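Local coordinates for AOC_like domain-containing protein (PDB 7DVI) that catalyses an exo-selective intermolecular Diels-Alder reaction, carried out on non-natural substrates, and has the barrel of the allene oxide cyclase-like family, at residues A[26-31]-A[143-148]; A[69-74]-A[84-89]. All coordinates share one frame; numbering follows the deposited sequence. Where two conformers were deposited one is given.

Overall arrangement
Both contacts belong to one antiparallel sheet that closes into an eight-stranded barrel. Interaction 1 joins the first strand, 22-37, to the last, 143-150, and is the seam where the barrel shuts. Interaction 2 pairs strands 63-76 and 82-92, neighbours in sequence that form a beta hairpin. Along the chain the hairpin is nested inside the long loop that the seam closes. The two contacts lie on opposite sides of the chain's centre, their own centres about 18 Å apart and their nearest atoms about 5 Å apart, without touching. One is thus a local hairpin pairing, the other the long-range pairing that turns a meander of strands into a barrel.

Interaction 1 (A[26-31]-A[143-148]); sequences EGIWEP and VEARIS
E26 and R146 lie side by side and meet in a side-on salt bridge: NH1 of R146 donates to OE2 of E26 at 2.7 Å and NE of R146 to the same oxygen at 3.0 Å. The oxygen sits close to the guanidinium plane and is approached on its anti side, while carboxylate and guanidinium planes are turned 59° apart. Two bonds grip a single atom: the bend at chi3 (-68°) swings NE toward E26, and the turn about the next bond brings NH1 to the same oxygen.

Beyond this bridge the backbones pair as antiparallel strands. I28 and A145 exchange two hydrogen bonds, I28 N to A145 O at 3.1 Å and A145 N to I28 O at 2.9 Å, and E30 and V143 do likewise. On the face carrying I28, E30, V143 and A145, the side chains of I28 and I147 cross at about a right angle, CD1 of I28 3.8 Å from CD1 of I147, and the extended E30 lies alongside V143, with its OE1 3.2 Å from CB of A145. The carboxylate of E30 has its salt bridge with R132. At the corner at G27, a water accepts from G27 N and donates to OE2 of E144, whose OE1 pairs with R135.

R146 is positioned further by E133, which binds its NH2. With a leucine in its place, E26 and E133 would probably both lose their cationic mate, and the E26 carboxylate be free to turn. One guanidinium thus probably offsets two negative charges and ties first strand, last strand and strand 129-135 together.

Interaction 2 (A[69-74]-A[84-89]); sequences GRYEIR and TYYSED. With EDO (1,2-ethanediol), chain G; EDO (1,2-ethanediol), chain F; EDO (1,2-ethanediol), chain R.
Y71 turns its ring into the space between its backbone N and carbonyl carbon (chi1 61°), whereas Y86 places CG beside its own N (chi1 -73°); the two side chains run side by side on the same face. CB of Y71 lies over the face of the Y86 ring, 3.5 Å from its centroid, a CH-pi contact. The rings are near parallel (19°) but slid apart, so they barely overlap, and CG2 of T84 meets the edge of the Y71 ring, nearest CD2. A 1,2-ethanediol, probably from the crystallisation liquor, lies with its C1 over a face of Y71, its O1 doubtfully close to OH of Y86. W134 meets the Y86 ring edge-to-face.

On the other face, R70 is bent at chi2 and chi3, which folds its guanidinium back over the strand to E72: NH1 of R70 donates to OE1 of E72 at 3.0 Å, and also to a water that bonds Y85 O. A second ethanediol links R70 NH2, at 2.9 Å from its O1, to OE1 of E72. R74 lies alongside Y85, its NH1 3.8 Å from CB of Y85, and that nitrogen donates to O2 of a third ethanediol, whose C2 rests over the Y85 ring; the hydroxyl of Y85 bonds E100.

In the backbone, R70 and S87 bond each other twice, R70 N to S87 O at 2.8 Å, and Y85 N donates to E72 O at 2.8 Å. G69 has no side chain, and its CA packs 3.7 Å from CB of E88. The carboxylate of E88 makes a salt bridge to R132 and a hydrogen bond to Y116. This is a twisted antiparallel beta hairpin, two adjacent strands of the allene oxide cyclase-like barrel.

Interaction 1 (A[26-31]-A[143-148])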
loop_
_atom_site.group_PDB
_atom_site.type_symbol
_atom_site.label_atom_id
_atom_site.label_comp_id
_atom_site.label_asym_id
_atom_site.label_seq_id
_atom_site.Cartn_x
_atom_site.Cartn_y
_atom_site.Cartn_z
ATOM N N GLU A 26 -3.794 -17.781 -11.758
ATOM C CA GLU A 26 -3.378 -17.027 -12.973
ATOM C C GLU A 26 -4.308 -17.344 -14.155
ATOM O O GLU A 26 -5.066 -18.360 -14.077
ATOM C CB GLU A 26 -1.944 -17.409 -13.279
ATOM C CG GLU A 26 -0.993 -16.722 -12.343
ATOM C CD GLU A 26 0.458 -16.935 -12.691
ATOM O OE1 GLU A 26 0.750 -17.821 -13.538
ATOM O OE2 GLU A 26 1.281 -16.213 -12.124
ATOM N N GLY A 27 -4.295 -16.479 -15.186
ATOM C CA GLY A 27 -5.171 -16.603 -16.374
ATOM C C GLY A 27 -6.614 -16.528 -15.980
ATOM O O GLY A 27 -7.480 -17.203 -16.605
ATOM N N ILE A 28 -6.900 -15.705 -14.969
ATOM C CA ILE A 28 -8.305 -15.445 -14.584
ATOM C C ILE A 28 -8.956 -14.602 -15.675
ATOM O O ILE A 28 -8.339 -13.636 -16.163
ATOM C CB ILE A 28 -8.416 -14.775 -13.206
ATOM C CG1 ILE A 28 -7.888 -15.701 -12.110
ATOM C CG2 ILE A 28 -9.842 -14.303 -12.970
ATOM C CD1 ILE A 28 -7.576 -15.004 -10.814
ATOM N N TRP A 29 -10.185 -14.968 -15.985
ATOM C CA TRP A 29 -11.102 -14.278 -16.910
ATOM C C TRP A 29 -12.141 -13.660 -15.975
ATOM O O TRP A 29 -12.800 -14.422 -15.227
ATOM C CB TRP A 29 -11.666 -15.298 -17.943
ATOM C CG TRP A 29 -12.626 -14.754 -18.957
ATOM C CD1 TRP A 29 -12.311 -14.065 -20.096
ATOM C CD2 TRP A 29 -14.065 -14.880 -18.954
ATOM N NE1 TRP A 29 -13.453 -13.718 -20.768
ATOM C CE2 TRP A 29 -14.542 -14.207 -20.097
ATOM C CE3 TRP A 29 -14.993 -15.503 -18.111
ATOM C CZ2 TRP A 29 -15.904 -14.148 -20.409
ATOM C CZ3 TRP A 29 -16.335 -15.432 -18.407
ATOM C CH2 TRP A 29 -16.785 -14.758 -19.541
ATOM N N GLU A 30 -12.280 -12.336 -15.996
ATOM C CA GLU A 30 -13.050 -11.594 -14.959
ATOM C C GLU A 30 -14.068 -10.682 -15.633
ATOM O O GLU A 30 -13.786 -9.512 -15.937
ATOM C CB GLU A 30 -12.082 -10.840 -14.029
ATOM C CG GLU A 30 -12.798 -10.042 -12.946
ATOM C CD GLU A 30 -11.917 -9.358 -11.900
ATOM O OE1 GLU A 30 -10.754 -9.763 -11.775
ATOM O OE2 GLU A 30 -12.407 -8.339 -11.279
ATOM N N PRO A 31 -15.287 -11.194 -15.916
ATOM C CA PRO A 31 -16.325 -10.352 -16.485
ATOM C C PRO A 31 -16.988 -9.502 -15.409
ATOM O O PRO A 31 -17.162 -10.004 -14.284
ATOM C CB PRO A 31 -17.333 -11.370 -17.049
ATOM C CG PRO A 31 -17.171 -12.573 -16.150
ATOM C CD PRO A 31 -15.682 -12.613 -15.878
ATOM N N VAL A 143 -11.768 -8.572 -17.996
ATOM C CA VAL A 143 -10.357 -8.276 -17.662
ATOM C C VAL A 143 -9.616 -9.604 -17.412
ATOM O O VAL A 143 -10.232 -10.606 -17.211
ATOM C CB VAL A 143 -10.535 -7.307 -16.478
ATOM C CG1 VAL A 143 -10.135 -7.839 -15.124
ATOM C CG2 VAL A 143 -10.059 -5.921 -16.785
ATOM N N GLU A 144 -8.320 -9.640 -17.553
ATOM C CA GLU A 144 -7.478 -10.754 -17.105
ATOM C C GLU A 144 -7.030 -10.424 -15.680
ATOM O O GLU A 144 -6.633 -9.259 -15.436
ATOM C CB GLU A 144 -6.251 -10.851 -17.991
ATOM C CG GLU A 144 -5.429 -12.082 -17.706
ATOM C CD GLU A 144 -4.143 -12.130 -18.502
ATOM O OE1 GLU A 144 -3.950 -11.257 -19.364
ATOM O OE2 GLU A 144 -3.306 -12.976 -18.193
ATOM N N ALA A 145 -7.052 -11.400 -14.788
ATOM C CA ALA A 145 -6.636 -11.175 -13.384
ATOM C C ALA A 145 -5.667 -12.279 -12.924
ATOM O O ALA A 145 -5.469 -13.321 -13.625
ATOM C CB ALA A 145 -7.865 -11.031 -12.537
ATOM N N ARG A 146 -4.925 -11.969 -11.875
ATOM C CA ARG A 146 -4.093 -12.949 -11.156
ATOM C C ARG A 146 -4.113 -12.616 -9.666
ATOM O O ARG A 146 -4.311 -11.415 -9.260
ATOM C CB ARG A 146 -2.700 -13.089 -11.765
ATOM C CG ARG A 146 -1.745 -11.934 -11.560
ATOM C CD ARG A 146 -0.454 -12.274 -12.274
ATOM N NE ARG A 146 0.269 -13.395 -11.662
ATOM C CZ ARG A 146 1.036 -13.301 -10.582
ATOM N NH1 ARG A 146 1.662 -14.372 -10.139
ATOM N NH2 ARG A 146 1.158 -12.157 -9.926
ATOM N N ILE A 147 -3.971 -13.672 -8.886
ATOM C CA ILE A 147 -3.944 -13.627 -7.398
ATOM C C ILE A 147 -2.749 -14.449 -6.955
ATOM O O ILE A 147 -2.567 -15.580 -7.438
ATOM C CB ILE A 147 -5.274 -14.136 -6.849
ATOM C CG1 ILE A 147 -6.430 -13.274 -7.344
ATOM C CG2 ILE A 147 -5.238 -14.222 -5.337
ATOM C CD1 ILE A 147 -7.751 -13.900 -7.154
ATOM N N SER A 148 -1.919 -13.861 -6.124
ATOM C CA SER A 148 -0.672 -14.496 -5.680
ATOM C C SER A 148 -0.449 -14.155 -4.201
ATOM O O SER A 148 -0.202 -12.985 -3.901
ATOM C CB SER A 148 0.415 -14.072 -6.612
ATOM O OG SER A 148 1.636 -14.635 -6.236
HETATM O O HOH W 1 -2.571 -14.014 -15.549
#

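Interaction 2 (A[69-74]-A[84-89])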
loop_
_atom_site.group_PDB
_atom_site.type_symbol
_atom_site.label_atom_id
_atom_site.label_comp_id
_atom_site.label_asym_id
_atom_site.label_seq_id
_atom_site.Cartn_x
_atom_site.Cartn_y
_atom_site.Cartn_z
ATOM N N GLY A 69 -16.327 -4.375 -4.965
ATOM C CA GLY A 69 -15.342 -3.346 -4.642
ATOM C C GLY A 69 -15.702 -1.961 -5.147
ATOM O O GLY A 69 -16.821 -1.739 -5.681
ATOM N N ARG A 70 -14.804 -1.037 -4.870
ATOM C CA ARG A 70 -15.018 0.369 -5.315
ATOM C C ARG A 70 -13.669 0.997 -5.594
ATOM O O ARG A 70 -12.577 0.419 -5.202
ATOM C CB ARG A 70 -15.922 1.084 -4.313
ATOM C CG ARG A 70 -15.327 1.331 -2.928
ATOM C CD ARG A 70 -14.632 2.672 -2.772
ATOM N NE ARG A 70 -15.637 3.709 -2.565
ATOM C CZ ARG A 70 -15.362 5.000 -2.389
ATOM N NH1 ARG A 70 -14.123 5.429 -2.486
ATOM N NH2 ARG A 70 -16.331 5.866 -2.156
ATOM N N TYR A 71 -13.702 2.187 -6.200
ATOM C CA TYR A 71 -12.455 2.916 -6.533
ATOM C C TYR A 71 -12.750 4.417 -6.589
ATOM O O TYR A 71 -13.902 4.806 -6.730
ATOM C CB TYR A 71 -11.829 2.333 -7.792
ATOM C CG TYR A 71 -12.717 2.452 -8.988
ATOM C CD1 TYR A 71 -13.737 1.534 -9.222
ATOM C CD2 TYR A 71 -12.587 3.524 -9.873
ATOM C CE1 TYR A 71 -14.577 1.663 -10.324
ATOM C CE2 TYR A 71 -13.402 3.641 -10.993
ATOM C CZ TYR A 71 -14.424 2.732 -11.194
ATOM O OH TYR A 71 -15.238 2.850 -12.281
ATOM N N GLU A 72 -11.712 5.218 -6.424
ATOM C CA GLU A 72 -11.851 6.681 -6.273
ATOM C C GLU A 72 -10.633 7.315 -6.910
ATOM O O GLU A 72 -9.485 6.889 -6.595
ATOM C CB GLU A 72 -11.951 7.084 -4.814
ATOM C CG GLU A 72 -12.144 8.568 -4.629
ATOM C CD GLU A 72 -12.532 8.996 -3.241
ATOM O OE1 GLU A 72 -12.719 8.098 -2.364
ATOM O OE2 GLU A 72 -12.728 10.217 -3.043
ATOM N N ILE A 73 -10.876 8.310 -7.780
ATOM C CA ILE A 73 -9.758 9.136 -8.310
ATOM C C ILE A 73 -9.263 9.975 -7.146
ATOM O O ILE A 73 -10.081 10.741 -6.588
ATOM C CB ILE A 73 -10.254 10.064 -9.456
ATOM C CG1 ILE A 73 -11.028 9.306 -10.539
ATOM C CG2 ILE A 73 -9.075 10.845 -10.001
ATOM C CD1 ILE A 73 -10.248 8.211 -11.229
ATOM N N ARG A 74 -7.999 9.898 -6.757
ATOM C CA ARG A 74 -7.627 10.578 -5.494
ATOM C C ARG A 74 -6.718 11.785 -5.755
ATOM O O ARG A 74 -6.804 12.767 -5.020
ATOM C CB ARG A 74 -6.960 9.586 -4.529
ATOM C CG ARG A 74 -7.943 8.607 -3.903
ATOM C CD ARG A 74 -8.826 9.277 -2.868
ATOM N NE ARG A 74 -7.998 9.564 -1.710
ATOM C CZ ARG A 74 -7.599 8.671 -0.787
ATOM N NH1 ARG A 74 -8.036 7.410 -0.787
ATOM N NH2 ARG A 74 -6.733 9.061 0.133
ATOM N N THR A 84 -5.474 6.408 -8.251
ATOM C CA THR A 84 -6.823 5.867 -8.042
ATOM C C THR A 84 -6.723 4.801 -6.931
ATOM O O THR A 84 -5.871 3.890 -7.053
ATOM C CB THR A 84 -7.338 5.322 -9.386
ATOM O OG1 THR A 84 -7.262 6.365 -10.363
ATOM C CG2 THR A 84 -8.774 4.874 -9.322
ATOM N N TYR A 85 -7.597 4.896 -5.934
ATOM C CA TYR A 85 -7.576 3.984 -4.763
ATOM C C TYR A 85 -8.714 2.998 -4.878
ATOM O O TYR A 85 -9.879 3.430 -4.864
ATOM C CB TYR A 85 -7.608 4.745 -3.447
ATOM C CG TYR A 85 -7.107 3.893 -2.300
ATOM C CD1 TYR A 85 -5.751 3.788 -2.067
ATOM C CD2 TYR A 85 -7.976 3.113 -1.545
ATOM C CE1 TYR A 85 -5.262 2.999 -1.045
ATOM C CE2 TYR A 85 -7.501 2.325 -0.501
ATOM C CZ TYR A 85 -6.139 2.263 -0.267
ATOM O OH TYR A 85 -5.632 1.461 0.716
ATOM N N TYR A 86 -8.345 1.712 -4.926
ATOM C CA TYR A 86 -9.254 0.558 -5.051
ATOM C C TYR A 86 -9.319 -0.181 -3.695
ATOM O O TYR A 86 -8.293 -0.301 -2.967
ATOM C CB TYR A 86 -8.736 -0.422 -6.102
ATOM C CG TYR A 86 -8.888 0.033 -7.516
ATOM C CD1 TYR A 86 -7.957 0.894 -8.082
ATOM C CD2 TYR A 86 -9.934 -0.425 -8.312
ATOM C CE1 TYR A 86 -8.092 1.334 -9.386
ATOM C CE2 TYR A 86 -10.044 -0.020 -9.645
ATOM C CZ TYR A 86 -9.149 0.894 -10.159
ATOM O OH TYR A 86 -9.262 1.324 -11.450
ATOM N N SER A 87 -10.511 -0.624 -3.358
ATOM C CA SER A 87 -10.795 -1.500 -2.198
ATOM C C SER A 87 -11.819 -2.548 -2.609
ATOM O O SER A 87 -12.908 -2.128 -3.108
ATOM C CB SER A 87 -11.314 -0.706 -1.049
ATOM O OG SER A 87 -11.155 -1.434 0.141
ATOM N N GLU A 88 -11.532 -3.815 -2.326
ATOM C CA GLU A 88 -12.480 -4.882 -2.665
ATOM C C GLU A 88 -12.346 -6.094 -1.713
ATOM O O GLU A 88 -11.288 -6.301 -1.097
ATOM C CB GLU A 88 -12.268 -5.335 -4.107
ATOM C CG GLU A 88 -10.953 -5.960 -4.357
ATOM C CD GLU A 88 -10.596 -6.082 -5.814
ATOM O OE1 GLU A 88 -11.507 -6.462 -6.620
ATOM O OE2 GLU A 88 -9.382 -5.933 -6.101
ATOM N N ASP A 89 -13.360 -6.927 -1.772
ATOM C CA ASP A 89 -13.380 -8.261 -1.106
ATOM C C ASP A 89 -13.706 -9.332 -2.158
ATOM O O ASP A 89 -14.726 -9.180 -2.860
ATOM C CB ASP A 89 -14.348 -8.200 0.049
ATOM C CG ASP A 89 -13.960 -7.108 1.027
ATOM O OD1 ASP A 89 -12.903 -7.247 1.640
ATOM O OD2 ASP A 89 -14.707 -6.107 1.115
HETATM C C1 EDO G . -15.991 9.126 -0.393
HETATM O O1 EDO G . -15.946 8.715 -1.771
HETATM C C2 EDO G . -14.682 9.551 0.231
HETATM O O2 EDO G . -13.527 8.683 0.010
HETATM C C1 EDO F . -4.400 5.847 1.376
HETATM O O1 EDO F . -4.389 7.118 1.953
HETATM C C2 EDO F . -5.683 5.184 1.690
HETATM O O2 EDO F . -6.776 5.964 1.304
HETATM C C1 EDO R . -12.315 0.154 -12.888
HETATM O O1 EDO R . -10.928 0.260 -12.858
HETATM C C2 EDO R . -12.761 -1.231 -12.592
HETATM O O2 EDO R . -14.097 -1.507 -13.017
HETATM O O HOH W 2 -11.409 4.134 -2.810
#